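Local coordinates for bifunctional purine biosynthetic protein ADE5,7 (Cryptococcus neoformans var. grubii serotype A, PDB 7LVO) that catalyses two steps of de novo purine biosynthesis, its N-terminal half, modelled here, joining phosphoribosylamine to glycine at the expense of ATP, at residues E405-S417 with T423-A435. Sequence-based numbering, arbitrary orientation.
With EDO (1,2-ethanediol), chain C.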
ATOM      1  N   GLU A 405      -6.509 -24.828   9.091  1.00 39.09           N
ATOM      2  CA  GLU A 405      -7.873 -24.330   9.251  1.00 41.77           C
ATOM      3  C   GLU A 405      -7.936 -22.813   9.150  1.00 44.90           C
ATOM      4  O   GLU A 405      -8.793 -22.265   8.443  1.00 51.76           O
ATOM      5  CB  GLU A 405      -8.439 -24.809  10.591  1.00 42.86           C
ATOM      6  CG  GLU A 405      -9.882 -24.436  10.831  1.00 44.70           C
ATOM      7  CD  GLU A 405     -10.420 -25.000  12.134  1.00 43.06           C
ATOM      8  OE1 GLU A 405      -9.676 -25.735  12.821  1.00 41.01           O
ATOM      9  OE2 GLU A 405     -11.585 -24.714  12.465  1.00 37.66           O
ATOM     10  N   GLY A 406      -7.046 -22.119   9.850  1.00 39.35           N
ATOM     11  CA  GLY A 406      -7.139 -20.675   9.943  1.00 39.94           C
ATOM     12  C   GLY A 406      -6.150 -19.912   9.090  1.00 36.59           C
ATOM     13  O   GLY A 406      -5.760 -18.790   9.433  1.00 26.01           O
ATOM     14  N   VAL A 407      -5.747 -20.501   7.971  1.00 25.55           N
ATOM     15  CA  VAL A 407      -4.789 -19.895   7.056  1.00 30.25           C
ATOM     16  C   VAL A 407      -5.535 -19.413   5.820  1.00 32.60           C
ATOM     17  O   VAL A 407      -6.365 -20.143   5.263  1.00 37.63           O
ATOM     18  CB  VAL A 407      -3.673 -20.884   6.668  1.00 36.91           C
ATOM     19  CG1 VAL A 407      -2.746 -20.258   5.645  1.00 40.11           C
ATOM     20  CG2 VAL A 407      -2.895 -21.311   7.898  1.00 28.71           C
ATOM     21  N   GLU A 408      -5.239 -18.188   5.394  1.00 27.06           N
ATOM     22  CA  GLU A 408      -5.773 -17.619   4.162  1.00 30.08           C
ATOM     23  C   GLU A 408      -4.613 -17.330   3.222  1.00 35.16           C
ATOM     24  O   GLU A 408      -3.634 -16.681   3.617  1.00 28.52           O
ATOM     25  CB  GLU A 408      -6.568 -16.337   4.432  1.00 28.53           C
ATOM     26  CG  GLU A 408      -7.842 -16.561   5.243  1.00 36.29           C
ATOM     27  CD  GLU A 408      -8.840 -17.447   4.519  1.00 36.56           C
ATOM     28  OE1 GLU A 408      -8.740 -17.574   3.283  1.00 40.88           O
ATOM     29  OE2 GLU A 408      -9.723 -18.023   5.194  1.00 36.18           O
ATOM     30  N   VAL A 409      -4.722 -17.805   1.985  1.00 31.06           N
ATOM     31  CA  VAL A 409      -3.694 -17.626   0.969  1.00 28.35           C
ATOM     32  C   VAL A 409      -4.202 -16.579  -0.012  1.00 25.66           C
ATOM     33  O   VAL A 409      -5.185 -16.806  -0.731  1.00 23.12           O
ATOM     34  CB  VAL A 409      -3.358 -18.939   0.256  1.00 24.01           C
ATOM     35  CG1 VAL A 409      -2.274 -18.709  -0.798  1.00 28.41           C
ATOM     36  CG2 VAL A 409      -2.943 -19.999   1.256  1.00 36.21           C
ATOM     37  N   PHE A 410      -3.520 -15.443  -0.072  1.00 22.94           N
ATOM     38  CA  PHE A 410      -3.844 -14.367  -1.006  1.00 26.77           C
ATOM     39  C   PHE A 410      -2.782 -14.343  -2.095  1.00 23.13           C
ATOM     40  O   PHE A 410      -1.587 -14.223  -1.799  1.00 20.59           O
ATOM     41  CB  PHE A 410      -3.928 -13.015  -0.285  1.00 18.67           C
ATOM     42  CG  PHE A 410      -4.968 -12.978   0.799  1.00 21.11           C
ATOM     43  CD1 PHE A 410      -6.303 -13.220   0.503  1.00 25.61           C
ATOM     44  CD2 PHE A 410      -4.617 -12.702   2.118  1.00 20.85           C
ATOM     45  CE1 PHE A 410      -7.268 -13.184   1.498  1.00 28.08           C
ATOM     46  CE2 PHE A 410      -5.573 -12.660   3.112  1.00 22.37           C
ATOM     47  CZ  PHE A 410      -6.901 -12.899   2.805  1.00 21.95           C
ATOM     48  N   HIS A 411      -3.221 -14.451  -3.348  1.00 24.68           N
ATOM     49  CA  HIS A 411      -2.301 -14.508  -4.477  1.00 26.46           C
ATOM     50  C   HIS A 411      -1.893 -13.104  -4.922  1.00 22.27           C
ATOM     51  O   HIS A 411      -2.701 -12.170  -4.920  1.00 19.19           O
ATOM     52  CB  HIS A 411      -2.942 -15.250  -5.654  1.00 23.53           C
ATOM     53  CG  HIS A 411      -3.278 -16.680  -5.373  1.00 26.91           C
ATOM     54  ND1 HIS A 411      -3.283 -17.644  -6.360  1.00 28.26           N
ATOM     55  CD2 HIS A 411      -3.621 -17.314  -4.226  1.00 25.53           C
ATOM     56  CE1 HIS A 411      -3.615 -18.809  -5.829  1.00 33.38           C
ATOM     57  NE2 HIS A 411      -3.823 -18.636  -4.537  1.00 30.49           N
ATOM     58  N   ALA A 412      -0.636 -12.964  -5.319  1.00 27.41           N
ATOM     59  CA  ALA A 412      -0.145 -11.733  -5.934  1.00 17.64           C
ATOM     60  C   ALA A 412       0.236 -12.057  -7.391  1.00 27.12           C
ATOM     61  O   ALA A 412      -0.618 -12.020  -8.259  1.00 20.48           O
ATOM     62  CB  ALA A 412       1.014 -11.150  -5.135  1.00 25.70           C
ATOM     63  N   GLY A 413       1.493 -12.446  -7.613  1.00 28.01           N
ATOM     64  CA  GLY A 413       1.915 -12.773  -8.968  1.00 33.54           C
ATOM     65  C   GLY A 413       1.612 -14.201  -9.380  1.00 31.98           C
ATOM     66  O   GLY A 413       2.516 -15.039  -9.444  1.00 26.88           O
ATOM     67  N   THR A 414       0.339 -14.495  -9.634  1.00 31.78           N
ATOM     68  CA  THR A 414      -0.085 -15.801 -10.116  1.00 25.85           C
ATOM     69  C   THR A 414      -1.060 -15.613 -11.274  1.00 28.93           C
ATOM     70  O   THR A 414      -1.575 -14.517 -11.512  1.00 28.81           O
ATOM     71  CB  THR A 414      -0.742 -16.641  -9.012  1.00 28.90           C
ATOM     72  OG1 THR A 414      -1.985 -16.044  -8.622  1.00 27.93           O
ATOM     73  CG2 THR A 414       0.177 -16.761  -7.800  1.00 22.00           C
ATOM     74  N   LYS A 415      -1.322 -16.708 -11.987  1.00 33.00           N
ATOM     75  CA  LYS A 415      -2.215 -16.676 -13.134  1.00 31.89           C
ATOM     76  C   LYS A 415      -2.708 -18.089 -13.402  1.00 33.85           C
ATOM     77  O   LYS A 415      -2.002 -19.066 -13.135  1.00 38.37           O
ATOM     78  CB  LYS A 415      -1.514 -16.112 -14.374  1.00 35.26           C
ATOM     79  CG  LYS A 415      -2.451 -15.775 -15.523  1.00 48.46           C
ATOM     80  CD  LYS A 415      -1.686 -15.613 -16.832  1.00 51.85           C
ATOM     81  CE  LYS A 415      -2.577 -15.043 -17.930  1.00 55.23           C
ATOM     82  NZ  LYS A 415      -3.859 -15.796 -18.070  1.00 53.58           N
ATOM     83  N   ARG A 416      -3.930 -18.185 -13.922  1.00 38.83           N
ATOM     84  CA  ARG A 416      -4.483 -19.458 -14.358  1.00 41.90           C
ATOM     85  C   ARG A 416      -4.220 -19.643 -15.848  1.00 45.43           C
ATOM     86  O   ARG A 416      -4.292 -18.689 -16.627  1.00 48.23           O
ATOM     87  CB  ARG A 416      -5.982 -19.530 -14.077  1.00 51.96           C
ATOM     88  CG  ARG A 416      -6.333 -19.750 -12.615  1.00 43.58           C
ATOM     89  CD  ARG A 416      -6.000 -21.161 -12.160  1.00 53.65           C
ATOM     90  NE  ARG A 416      -6.977 -22.143 -12.617  1.00 49.47           N
ATOM     91  CZ  ARG A 416      -6.895 -23.446 -12.385  1.00 52.70           C
ATOM     92  NH1 ARG A 416      -5.878 -23.965 -11.717  1.00 47.77           N
ATOM     93  NH2 ARG A 416      -7.858 -24.250 -12.831  1.00 59.94           N
ATOM     94  N   SER A 417      -3.924 -20.881 -16.241  1.00 85.95           N
ATOM     95  CA  SER A 417      -3.630 -21.176 -17.640  1.00 85.95           C
ATOM     96  C   SER A 417      -3.784 -22.676 -17.856  1.00 85.95           C
ATOM     97  O   SER A 417      -2.929 -23.453 -17.420  1.00 85.95           O
ATOM     98  CB  SER A 417      -2.227 -20.707 -18.005  1.00 40.76           C
ATOM     99  OG  SER A 417      -1.251 -21.403 -17.253  1.00 40.76           O
ATOM    100  N   THR A 423       3.195 -19.206 -11.442  1.00 27.05           N
ATOM    101  CA  THR A 423       3.746 -17.932 -11.017  1.00 28.72           C
ATOM    102  C   THR A 423       3.653 -16.925 -12.154  1.00 32.88           C
ATOM    103  O   THR A 423       3.726 -17.282 -13.338  1.00 27.73           O
ATOM    104  CB  THR A 423       5.203 -18.093 -10.574  1.00 27.37           C
ATOM    105  OG1 THR A 423       5.989 -18.568 -11.675  1.00 26.93           O
ATOM    106  CG2 THR A 423       5.302 -19.087  -9.424  1.00 28.67           C
ATOM    107  N   ASP A 424       3.482 -15.647 -11.780  1.00 28.67           N
ATOM    108  CA  ASP A 424       3.356 -14.588 -12.778  1.00 34.33           C
ATOM    109  C   ASP A 424       3.916 -13.259 -12.273  1.00 36.73           C
ATOM    110  O   ASP A 424       3.520 -12.203 -12.782  1.00 32.31           O
ATOM    111  CB  ASP A 424       1.880 -14.426 -13.185  1.00 34.39           C
ATOM    112  CG  ASP A 424       1.707 -13.619 -14.454  1.00 34.90           C
ATOM    113  OD1 ASP A 424       2.318 -13.982 -15.482  1.00 35.73           O
ATOM    114  OD2 ASP A 424       0.948 -12.627 -14.425  1.00 30.84           O
ATOM    115  N   GLY A 425       4.814 -13.279 -11.296  1.00 37.92           N
ATOM    116  CA  GLY A 425       5.402 -12.053 -10.792  1.00 36.96           C
ATOM    117  C   GLY A 425       6.465 -12.373  -9.766  1.00 28.40           C
ATOM    118  O   GLY A 425       6.714 -13.535  -9.436  1.00 26.19           O
ATOM    119  N   GLY A 426       7.092 -11.313  -9.263  1.00 30.50           N
ATOM    120  CA  GLY A 426       8.121 -11.455  -8.252  1.00 31.90           C
ATOM    121  C   GLY A 426       7.581 -11.999  -6.945  1.00 32.37           C
ATOM    122  O   GLY A 426       7.984 -13.079  -6.495  1.00 31.41           O
ATOM    123  N   ARG A 427       6.673 -11.249  -6.321  1.00 27.85           N
ATOM    124  CA  ARG A 427       5.937 -11.740  -5.166  1.00 24.62           C
ATOM    125  C   ARG A 427       4.756 -12.566  -5.662  1.00 27.30           C
ATOM    126  O   ARG A 427       3.853 -12.036  -6.322  1.00 27.35           O
ATOM    127  CB  ARG A 427       5.472 -10.575  -4.292  1.00 28.97           C
ATOM    128  CG  ARG A 427       6.619  -9.740  -3.735  1.00 27.78           C
ATOM    129  CD  ARG A 427       6.142  -8.714  -2.710  1.00 30.90           C
ATOM    130  NE  ARG A 427       5.361  -7.648  -3.320  1.00 24.80           N
ATOM    131  CZ  ARG A 427       4.736  -6.691  -2.649  1.00 31.60           C
ATOM    132  NH1 ARG A 427       4.785  -6.625  -1.330  1.00 29.51           N
ATOM    133  NH2 ARG A 427       4.057  -5.769  -3.317  1.00 29.50           N
ATOM    134  N   VAL A 428       4.767 -13.860  -5.359  1.00 27.23           N
ATOM    135  CA  VAL A 428       3.776 -14.779  -5.907  1.00 26.01           C
ATOM    136  C   VAL A 428       2.503 -14.791  -5.071  1.00 29.30           C
ATOM    137  O   VAL A 428       1.399 -14.627  -5.598  1.00 22.46           O
ATOM    138  CB  VAL A 428       4.385 -16.190  -6.028  1.00 32.88           C
ATOM    139  CG1 VAL A 428       3.400 -17.144  -6.678  1.00 31.62           C
ATOM    140  CG2 VAL A 428       5.678 -16.138  -6.825  1.00 32.56           C
ATOM    141  N   LEU A 429       2.629 -14.987  -3.762  1.00 25.85           N
ATOM    142  CA  LEU A 429       1.462 -15.051  -2.898  1.00 22.96           C
ATOM    143  C   LEU A 429       1.898 -14.755  -1.466  1.00 27.28           C
ATOM    144  O   LEU A 429       3.084 -14.581  -1.173  1.00 22.40           O
ATOM    145  CB  LEU A 429       0.763 -16.411  -3.013  1.00 26.20           C
ATOM    146  CG  LEU A 429       1.565 -17.683  -2.703  1.00 26.66           C
ATOM    147  CD1 LEU A 429       1.768 -17.854  -1.202  1.00 26.75           C
ATOM    148  CD2 LEU A 429       0.876 -18.892  -3.297  1.00 26.76           C
ATOM    149  N   ALA A 430       0.920 -14.697  -0.572  1.00 31.57           N
ATOM    150  CA  ALA A 430       1.158 -14.456   0.844  1.00 23.69           C
ATOM    151  C   ALA A 430       0.325 -15.440   1.651  1.00 18.90           C
ATOM    152  O   ALA A 430      -0.878 -15.580   1.412  1.00 24.46           O
ATOM    153  CB  ALA A 430       0.809 -13.015   1.225  1.00 19.86           C
ATOM    154  N   VAL A 431       0.966 -16.126   2.588  1.00 17.28           N
ATOM    155  CA  VAL A 431       0.296 -17.042   3.505  1.00 20.02           C
ATOM    156  C   VAL A 431       0.046 -16.278   4.798  1.00 19.78           C
ATOM    157  O   VAL A 431       0.992 -15.809   5.437  1.00 24.73           O
ATOM    158  CB  VAL A 431       1.130 -18.306   3.753  1.00 27.83           C
ATOM    159  CG1 VAL A 431       0.348 -19.297   4.608  1.00 33.82           C
ATOM    160  CG2 VAL A 431       1.532 -18.942   2.434  1.00 29.74           C
ATOM    161  N   CYS A 432      -1.219 -16.140   5.175  1.00 24.30           N
ATOM    162  CA  CYS A 432      -1.618 -15.230   6.240  1.00 22.23           C
ATOM    163  C   CYS A 432      -2.476 -15.957   7.261  1.00 31.16           C
ATOM    164  O   CYS A 432      -3.130 -16.956   6.952  1.00 25.68           O
ATOM    165  CB  CYS A 432      -2.391 -14.039   5.665  1.00 20.99           C
ATOM    166  SG  CYS A 432      -1.641 -13.312   4.177  1.00 22.34           S
ATOM    167  N   ALA A 433      -2.467 -15.437   8.489  1.00 31.88           N
ATOM    168  CA  ALA A 433      -3.230 -16.036   9.572  1.00 30.68           C
ATOM    169  C   ALA A 433      -3.367 -15.036  10.713  1.00 31.39           C
ATOM    170  O   ALA A 433      -2.550 -14.121  10.871  1.00 25.59           O
ATOM    171  CB  ALA A 433      -2.571 -17.329  10.071  1.00 35.32           C
ATOM    172  N   SER A 434      -4.415 -15.226  11.511  1.00 29.09           N
ATOM    173  CA  SER A 434      -4.623 -14.475  12.738  1.00 39.58           C
ATOM    174  C   SER A 434      -4.776 -15.449  13.898  1.00 26.49           C
ATOM    175  O   SER A 434      -5.123 -16.619  13.714  1.00 35.34           O
ATOM    176  CB  SER A 434      -5.856 -13.569  12.645  1.00 36.20           C
ATOM    177  OG  SER A 434      -7.041 -14.330  12.511  1.00 33.13           O
ATOM    178  N   ALA A 435      -4.508 -14.961  15.103  1.00 32.50           N
ATOM    179  CA  ALA A 435      -4.554 -15.797  16.296  1.00 33.28           C
ATOM    180  C   ALA A 435      -4.480 -14.893  17.520  1.00 28.84           C
ATOM    181  O   ALA A 435      -4.096 -13.724  17.406  1.00 32.04           O
ATOM    182  CB  ALA A 435      -3.403 -16.818  16.310  1.00 30.64           C
TER
HETATM  183  C1  EDO C 502       6.269  -7.949  -6.898  1.00 46.89           C
HETATM  184  O1  EDO C 502       6.094  -8.030  -8.318  1.00 46.89           O
HETATM  185  C2  EDO C 502       6.337  -6.490  -6.457  1.00 46.89           C
HETATM  186  O2  EDO C 502       5.051  -5.877  -6.615  1.00 46.89           O
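Phe410 and Ala430 face each other as a hydrogen-bonded antiparallel pair, Phe410 N giving to Ala430 O at 3.0 Å and Ala430 N to Phe410 O at 2.8 Å. Two residues along, Glu408 and Cys432 repeat the exchange, while Val409 and Val431 form the non-hydrogen-bonded pair between them. The face that carries Val407, Val409, Leu429 and Val431 is tightest at its Val407-Val431 end: Val407 CG1, anti to its own backbone N (chi1 176°), comes within 3.4 Å of Val431 CG1, closer than methyls usually sit. Leu429 CD2 rests more easily against Val409 CG1. Ile452 and helix 438-449 close over this side. On the other face Cys432 SG meets the edge of the Phe410 ring, 3.7 Å from Phe410 CD2, and the same ring packs edge-to-face with His50 and Phe54 of the N domain. Beyond His411 the strand turns: Gly413 centres an inverse gamma turn, its N bonded to Arg427 O at 2.7 Å, and its O takes Asp424 N from well above the carbonyl plane. Thr414 CG2 wedges against Val428 CG1 at 3.4 Å, and Thr414 OG1 lies in the plane of the His411 ring, 3.1 Å from His411 ND1. Two places are loose: past the turn Lys415 CB rests against Asp424 CB and CG while Lys415 NZ stays 6.8 Å from Asp424 OD2, and near the start of strand 407-411 partly exposed Glu408 leads its carboxylate away. Val428 and Leu429 together oppose Leu383 on strand 377-384, a classic beta bulge; 407-411 and 427-435, of the GAR synthetase C-domain family, form the edge of a five-stranded antiparallel sheet.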